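PDB 6D97: aldehyde dehydrogenase 12 from Zea mays, which oxidises L-glutamate gamma-semialdehyde to glutamate with NAD+ as cofactor, the last step of proline catabolism in plants. Local coordinates for residues Phe29-Gln35 with Phe129-Leu133; Ile301-Asp305 with Ser468-Phe473. All coordinates share one frame; numbering follows the deposited sequence.

How the contacts relate
Both contacts lie away from the NAD pocket and far from each other, their centres about 45 Å apart, and they share no helix or strand. Contact 1 (29-35 with 129-133) is the more buried: a loop near the N-terminus lies along helix 124-137, joined by aromatic rings, a proline and aliphatic groups, with no hydrogen bond across. Contact 2 (301-305 with 468-473) is partly buried and sits where two neighbouring parallel strands end; there a carboxylate takes two hydrogen bonds from the facing turn, beside a phenylalanine packed on glycine and proline. Contact 2 also lies close to other subunits of the tetramer, whereas no other chain touches contact 1.

Contact 1: residues Phe29-Gln35 with Phe129-Leu133; sequences FATVSPQ and FFAKL
Phe29 opens the contact by directing its ring edge at the face of Phe129 in an offset edge-to-face pair, the planes at 89° and the centroids 5.8 Å apart. The same ring meets Phe130 differently: the two planes are nearly parallel but slid apart, so they barely overlap, and Phe29 CZ comes to 3.6 Å from Phe130 CE2. Three aromatic rings thus form one cluster. Next, the methyl group of Ala30 packs against the far end of the Phe129 ring, CB to CZ 3.6 Å. Val32 O lies at the edge of the Phe129 ring, near the ring plane and 3.2 Å from CE1, while Val32 CG1 meets Leu133 CD2 tip to tip at 3.9 Å. With CG anti to the backbone N (chi1 169°), Phe129 extends its ring along the helix-facing side of the loop, touching four loop residues. Replacing Phe129 with alanine would probably leave Phe29 without the face its edge meets and open a gap beside Ala30 and Pro34. Pro34 fits against the helix backbone as well as its side chains: CG is 3.4 Å from Phe129 O, CD packs on Phe129 CE1, and CB lies 3.7 Å from Lys132 CB and 3.6 Å from Leu133 N. Gln35 ends the run, its amide beside the aliphatic chain of Lys132; its OE1 accepts a hydrogen bond from Ser33 OG on an in-plane lone pair, which helps fix the amide, while the Lys132 ammonium group forms a salt bridge with Asp128. The loop, which precedes strand 43-49, is therefore laid over helix 124-137, with Phe29 also touching helices 105-121 and 229-240, and Phe130 reaching Val149 of helix 142-157.

Contact 2: residues Ile301-Asp305 with Ser468-Phe473; sequences ILGPD and SNDPLF
Asp305 ties the loop after strand 298-302 to the 468-470 turn through both carboxylate oxygens. With chi1 at 166° setting it anti to the backbone nitrogen, Ser468 OG donates to Asp305 OD1 at 3.0 Å, from the syn side but 26° out of the carboxylate plane; Asn469 N donates to the syn lone pair of Asp305 OD2, nearly straight (166°). Ser468 OG also accepts from Asp470 N, forming an ST turn. The tightest fit is at Gly303, whose CA lies 3.6 Å from Phe473 CE2; a side chain here would probably run into Ser468 CB. Pro304 CD sits over one face of the Phe473 ring in a CH-pi contact, 4.0 Å from the centroid, while Ile301 CG2 meets the ring edge. The outer side is looser: the Asp470 and Asp305 carboxylates do not bond, and Asp470 OD1 N-caps helix 471-479 through a weak bond from Leu472 N. The Asn469 amide is held at the subunit interface, ND2 hydrogen-bonded to Val534 O of the fourth subunit and OD1 to Ile490 N. Strand 298-302 runs between strands 331-337 and 463-467 of the seven-strand mixed sheet, probably that of the aldehyde dehydrogenase catalytic domain, and the contact joins its end to the loop before helix 471-479.

Contact 1: residues Phe29-Gln35 with Phe129-Leu133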
ATOM      1  N   PHE A  29      13.823  19.074  32.866  1.00 44.05           N
ATOM      2  CA  PHE A  29      14.837  18.135  32.409  1.00 37.71           C
ATOM      3  C   PHE A  29      16.171  18.813  32.126  1.00 42.77           C
ATOM      4  O   PHE A  29      17.187  18.122  31.992  1.00 44.89           O
ATOM      5  CB  PHE A  29      14.354  17.420  31.151  1.00 26.98           C
ATOM      6  CG  PHE A  29      14.073  18.344  30.002  1.00 30.85           C
ATOM      7  CD1 PHE A  29      15.093  18.746  29.156  1.00 32.01           C
ATOM      8  CD2 PHE A  29      12.789  18.809  29.762  1.00 31.46           C
ATOM      9  CE1 PHE A  29      14.846  19.595  28.101  1.00 35.37           C
ATOM     10  CE2 PHE A  29      12.533  19.660  28.702  1.00 36.86           C
ATOM     11  CZ  PHE A  29      13.565  20.053  27.870  1.00 40.98           C
ATOM     12  N   ALA A  30      16.185  20.138  32.021  1.00 42.68           N
ATOM     13  CA  ALA A  30      17.360  20.832  31.522  1.00 40.40           C
ATOM     14  C   ALA A  30      18.457  20.897  32.574  1.00 41.93           C
ATOM     15  O   ALA A  30      18.193  21.053  33.770  1.00 49.70           O
ATOM     16  CB  ALA A  30      16.983  22.244  31.071  1.00 44.45           C
ATOM     17  N   THR A  31      19.698  20.757  32.116  1.00 40.55           N
ATOM     18  CA  THR A  31      20.878  21.014  32.931  1.00 40.65           C
ATOM     19  C   THR A  31      21.639  22.242  32.451  1.00 42.07           C
ATOM     20  O   THR A  31      22.752  22.494  32.921  1.00 50.12           O
ATOM     21  CB  THR A  31      21.804  19.793  32.942  1.00 36.63           C
ATOM     22  OG1 THR A  31      22.178  19.454  31.600  1.00 36.09           O
ATOM     23  CG2 THR A  31      21.109  18.603  33.586  1.00 38.83           C
ATOM     24  N   VAL A  32      21.059  23.012  31.535  1.00 46.92           N
ATOM     25  CA  VAL A  32      21.723  24.163  30.939  1.00 45.61           C
ATOM     26  C   VAL A  32      20.701  25.268  30.718  1.00 38.79           C
ATOM     27  O   VAL A  32      19.527  25.008  30.449  1.00 47.75           O
ATOM     28  CB  VAL A  32      22.429  23.789  29.615  1.00 46.97           C
ATOM     29  CG1 VAL A  32      21.411  23.396  28.548  1.00 36.07           C
ATOM     30  CG2 VAL A  32      23.307  24.924  29.120  1.00 43.67           C
ATOM     31  N   SER A  33      21.157  26.509  30.838  1.00 42.45           N
ATOM     32  CA  SER A  33      20.348  27.681  30.539  1.00 41.39           C
ATOM     33  C   SER A  33      20.877  28.304  29.262  1.00 41.09           C
ATOM     34  O   SER A  33      21.983  28.864  29.270  1.00 37.79           O
ATOM     35  CB  SER A  33      20.399  28.684  31.688  1.00 45.44           C
ATOM     36  OG  SER A  33      19.835  29.926  31.310  1.00 53.41           O
ATOM     37  N   PRO A  34      20.131  28.236  28.152  1.00 42.08           N
ATOM     38  CA  PRO A  34      20.692  28.657  26.853  1.00 39.29           C
ATOM     39  C   PRO A  34      21.188  30.084  26.833  1.00 40.31           C
ATOM     40  O   PRO A  34      22.193  30.369  26.179  1.00 49.28           O
ATOM     41  CB  PRO A  34      19.512  28.461  25.891  1.00 40.49           C
ATOM     42  CG  PRO A  34      18.684  27.405  26.544  1.00 43.51           C
ATOM     43  CD  PRO A  34      18.786  27.662  28.016  1.00 34.02           C
ATOM     44  N   GLN A  35      20.515  30.992  27.534  1.00 41.48           N
ATOM     45  CA  GLN A  35      20.904  32.393  27.495  1.00 48.93           C
ATOM     46  C   GLN A  35      22.000  32.723  28.502  1.00 54.03           C
ATOM     47  O   GLN A  35      22.679  33.744  28.342  1.00 65.33           O
ATOM     48  CB  GLN A  35      19.681  33.289  27.709  1.00 53.33           C
ATOM     49  CG  GLN A  35      18.723  32.838  28.808  1.00 65.62           C
ATOM     50  CD  GLN A  35      17.903  31.616  28.423  1.00 70.14           C
ATOM     51  OE1 GLN A  35      18.021  30.563  29.047  1.00 68.44           O
ATOM     52  NE2 GLN A  35      17.080  31.749  27.390  1.00 63.91           N
ATOM     53  N   PHE A 129      13.283  27.218  24.746  1.00 34.54           N
ATOM     54  CA  PHE A 129      14.519  26.668  25.294  1.00 32.35           C
ATOM     55  C   PHE A 129      15.364  26.019  24.205  1.00 28.51           C
ATOM     56  O   PHE A 129      16.553  26.321  24.059  1.00 32.13           O
ATOM     57  CB  PHE A 129      14.188  25.660  26.397  1.00 28.47           C
ATOM     58  CG  PHE A 129      15.360  24.837  26.844  1.00 29.53           C
ATOM     59  CD1 PHE A 129      16.213  25.300  27.830  1.00 27.59           C
ATOM     60  CD2 PHE A 129      15.596  23.587  26.289  1.00 34.38           C
ATOM     61  CE1 PHE A 129      17.290  24.543  28.250  1.00 27.77           C
ATOM     62  CE2 PHE A 129      16.672  22.824  26.701  1.00 32.02           C
ATOM     63  CZ  PHE A 129      17.521  23.302  27.685  1.00 26.96           C
ATOM     64  N   PHE A 130      14.755  25.130  23.418  1.00 24.60           N
ATOM     65  CA  PHE A 130      15.512  24.419  22.394  1.00 28.73           C
ATOM     66  C   PHE A 130      15.913  25.343  21.250  1.00 29.25           C
ATOM     67  O   PHE A 130      17.012  25.214  20.702  1.00 30.37           O
ATOM     68  CB  PHE A 130      14.707  23.227  21.878  1.00 26.38           C
ATOM     69  CG  PHE A 130      14.892  21.982  22.697  1.00 28.09           C
ATOM     70  CD1 PHE A 130      16.089  21.282  22.651  1.00 27.42           C
ATOM     71  CD2 PHE A 130      13.878  21.518  23.520  1.00 26.95           C
ATOM     72  CE1 PHE A 130      16.268  20.138  23.399  1.00 28.18           C
ATOM     73  CE2 PHE A 130      14.049  20.371  24.267  1.00 25.59           C
ATOM     74  CZ  PHE A 130      15.246  19.683  24.210  1.00 33.15           C
ATOM     75  N   ALA A 131      15.039  26.280  20.875  1.00 29.39           N
ATOM     76  CA  ALA A 131      15.393  27.234  19.829  1.00 31.20           C
ATOM     77  C   ALA A 131      16.594  28.077  20.238  1.00 32.18           C
ATOM     78  O   ALA A 131      17.511  28.295  19.440  1.00 30.56           O
ATOM     79  CB  ALA A 131      14.197  28.126  19.506  1.00 24.46           C
ATOM     80  N   LYS A 132      16.608  28.552  21.486  1.00 28.43           N
ATOM     81  CA  LYS A 132      17.729  29.358  21.957  1.00 30.12           C
ATOM     82  C   LYS A 132      18.999  28.530  22.072  1.00 26.16           C
ATOM     83  O   LYS A 132      20.080  28.999  21.706  1.00 28.70           O
ATOM     84  CB  LYS A 132      17.393  29.996  23.302  1.00 27.20           C
ATOM     85  CG  LYS A 132      17.111  31.482  23.229  1.00 41.70           C
ATOM     86  CD  LYS A 132      15.664  31.768  23.564  1.00 48.61           C
ATOM     87  CE  LYS A 132      15.418  33.261  23.699  1.00 48.90           C
ATOM     88  NZ  LYS A 132      14.315  33.564  24.651  1.00 47.77           N
ATOM     89  N   LEU A 133      18.892  27.304  22.588  1.00 31.14           N
ATOM     90  CA  LEU A 133      20.067  26.449  22.709  1.00 31.86           C
ATOM     91  C   LEU A 133      20.662  26.134  21.343  1.00 32.57           C
ATOM     92  O   LEU A 133      21.888  26.122  21.182  1.00 33.91           O
ATOM     93  CB  LEU A 133      19.708  25.162  23.449  1.00 33.58           C
ATOM     94  CG  LEU A 133      20.890  24.323  23.928  1.00 31.30           C
ATOM     95  CD1 LEU A 133      21.845  25.157  24.745  1.00 26.95           C
ATOM     96  CD2 LEU A 133      20.390  23.154  24.752  1.00 29.46           C
TER

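Contact 2: residues Ile301-Asp305 with Ser468-Phe473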
ATOM      1  N   ILE A 301      16.323  26.080 -11.161  1.00 29.08           N
ATOM      2  CA  ILE A 301      16.121  26.473 -12.547  1.00 30.81           C
ATOM      3  C   ILE A 301      14.892  27.366 -12.601  1.00 30.37           C
ATOM      4  O   ILE A 301      13.828  27.001 -12.085  1.00 36.18           O
ATOM      5  CB  ILE A 301      15.946  25.252 -13.466  1.00 34.51           C
ATOM      6  CG1 ILE A 301      17.207  24.385 -13.484  1.00 35.87           C
ATOM      7  CG2 ILE A 301      15.599  25.698 -14.868  1.00 31.81           C
ATOM      8  CD1 ILE A 301      17.013  23.076 -14.228  1.00 37.86           C
ATOM      9  N   LEU A 302      15.042  28.539 -13.206  1.00 34.42           N
ATOM     10  CA  LEU A 302      13.910  29.408 -13.491  1.00 30.61           C
ATOM     11  C   LEU A 302      13.429  29.136 -14.910  1.00 33.07           C
ATOM     12  O   LEU A 302      14.222  29.169 -15.858  1.00 38.60           O
ATOM     13  CB  LEU A 302      14.292  30.882 -13.339  1.00 32.23           C
ATOM     14  CG  LEU A 302      14.944  31.378 -12.046  1.00 32.53           C
ATOM     15  CD1 LEU A 302      15.157  32.883 -12.131  1.00 35.20           C
ATOM     16  CD2 LEU A 302      14.119  31.026 -10.820  1.00 32.64           C
ATOM     17  N   GLY A 303      12.138  28.858 -15.051  1.00 29.70           N
ATOM     18  CA  GLY A 303      11.562  28.617 -16.349  1.00 31.96           C
ATOM     19  C   GLY A 303      11.344  29.898 -17.121  1.00 35.00           C
ATOM     20  O   GLY A 303      11.681  31.005 -16.679  1.00 36.90           O
ATOM     21  N   PRO A 304      10.763  29.759 -18.316  1.00 37.30           N
ATOM     22  CA  PRO A 304      10.560  30.936 -19.172  1.00 42.09           C
ATOM     23  C   PRO A 304       9.419  31.840 -18.734  1.00 37.04           C
ATOM     24  O   PRO A 304       9.405  33.014 -19.123  1.00 39.63           O
ATOM     25  CB  PRO A 304      10.271  30.319 -20.545  1.00 32.34           C
ATOM     26  CG  PRO A 304       9.631  29.012 -20.223  1.00 34.66           C
ATOM     27  CD  PRO A 304      10.275  28.521 -18.948  1.00 37.17           C
ATOM     28  N   ASP A 305       8.470  31.344 -17.942  1.00 35.31           N
ATOM     29  CA  ASP A 305       7.266  32.108 -17.609  1.00 36.75           C
ATOM     30  C   ASP A 305       7.533  32.969 -16.379  1.00 33.05           C
ATOM     31  O   ASP A 305       7.384  32.531 -15.237  1.00 41.72           O
ATOM     32  CB  ASP A 305       6.083  31.170 -17.400  1.00 34.68           C
ATOM     33  CG  ASP A 305       6.421  30.001 -16.498  1.00 48.11           C
ATOM     34  OD1 ASP A 305       7.577  29.530 -16.540  1.00 47.59           O
ATOM     35  OD2 ASP A 305       5.533  29.563 -15.737  1.00 46.33           O
ATOM     36  N   SER A 468       8.647  27.328 -12.277  1.00 32.79           N
ATOM     37  CA  SER A 468       7.827  27.445 -13.475  1.00 35.76           C
ATOM     38  C   SER A 468       6.499  26.762 -13.195  1.00 31.30           C
ATOM     39  O   SER A 468       6.436  25.810 -12.413  1.00 33.79           O
ATOM     40  CB  SER A 468       8.505  26.805 -14.695  1.00 38.10           C
ATOM     41  OG  SER A 468       7.586  26.628 -15.759  1.00 37.96           O
ATOM     42  N   ASN A 469       5.440  27.264 -13.827  1.00 25.35           N
ATOM     43  CA  ASN A 469       4.134  26.619 -13.788  1.00 29.41           C
ATOM     44  C   ASN A 469       3.751  25.987 -15.118  1.00 30.33           C
ATOM     45  O   ASN A 469       2.661  25.418 -15.227  1.00 29.55           O
ATOM     46  CB  ASN A 469       3.054  27.614 -13.356  1.00 29.22           C
ATOM     47  CG  ASN A 469       2.869  27.641 -11.857  1.00 28.40           C
ATOM     48  OD1 ASN A 469       3.614  26.997 -11.123  1.00 33.25           O
ATOM     49  ND2 ASN A 469       1.876  28.383 -11.392  1.00 28.84           N
ATOM     50  N   ASP A 470       4.617  26.075 -16.119  1.00 36.13           N
ATOM     51  CA  ASP A 470       4.448  25.439 -17.421  1.00 34.71           C
ATOM     52  C   ASP A 470       4.573  23.926 -17.281  1.00 31.12           C
ATOM     53  O   ASP A 470       5.675  23.435 -17.004  1.00 33.27           O
ATOM     54  CB  ASP A 470       5.504  25.986 -18.387  1.00 36.95           C
ATOM     55  CG  ASP A 470       5.348  25.468 -19.812  1.00 42.37           C
ATOM     56  OD1 ASP A 470       4.612  24.486 -20.050  1.00 49.25           O
ATOM     57  OD2 ASP A 470       5.981  26.062 -20.709  1.00 46.17           O
ATOM     58  N   PRO A 471       3.501  23.154 -17.481  1.00 34.69           N
ATOM     59  CA  PRO A 471       3.601  21.698 -17.270  1.00 26.50           C
ATOM     60  C   PRO A 471       4.517  20.989 -18.257  1.00 29.29           C
ATOM     61  O   PRO A 471       5.116  19.965 -17.904  1.00 31.33           O
ATOM     62  CB  PRO A 471       2.146  21.227 -17.408  1.00 26.52           C
ATOM     63  CG  PRO A 471       1.475  22.284 -18.212  1.00 36.70           C
ATOM     64  CD  PRO A 471       2.132  23.573 -17.822  1.00 36.18           C
ATOM     65  N   LEU A 472       4.639  21.494 -19.487  1.00 26.01           N
ATOM     66  CA  LEU A 472       5.544  20.870 -20.448  1.00 31.37           C
ATOM     67  C   LEU A 472       7.001  21.108 -20.067  1.00 30.23           C
ATOM     68  O   LEU A 472       7.848  20.226 -20.250  1.00 34.50           O
ATOM     69  CB  LEU A 472       5.262  21.392 -21.857  1.00 27.62           C
ATOM     70  CG  LEU A 472       3.813  21.337 -22.348  1.00 33.63           C
ATOM     71  CD1 LEU A 472       3.730  21.850 -23.775  1.00 29.47           C
ATOM     72  CD2 LEU A 472       3.219  19.936 -22.248  1.00 27.63           C
ATOM     73  N   PHE A 473       7.311  22.295 -19.540  1.00 28.02           N
ATOM     74  CA  PHE A 473       8.664  22.576 -19.069  1.00 29.69           C
ATOM     75  C   PHE A 473       8.980  21.761 -17.822  1.00 32.93           C
ATOM     76  O   PHE A 473      10.057  21.162 -17.713  1.00 32.12           O
ATOM     77  CB  PHE A 473       8.815  24.073 -18.792  1.00 27.54           C
ATOM     78  CG  PHE A 473      10.191  24.479 -18.343  1.00 29.80           C
ATOM     79  CD1 PHE A 473      11.184  24.749 -19.270  1.00 28.28           C
ATOM     80  CD2 PHE A 473      10.487  24.607 -16.993  1.00 28.04           C
ATOM     81  CE1 PHE A 473      12.450  25.135 -18.861  1.00 27.52           C
ATOM     82  CE2 PHE A 473      11.750  24.994 -16.576  1.00 26.30           C
ATOM     83  CZ  PHE A 473      12.733  25.258 -17.511  1.00 27.08           C
TER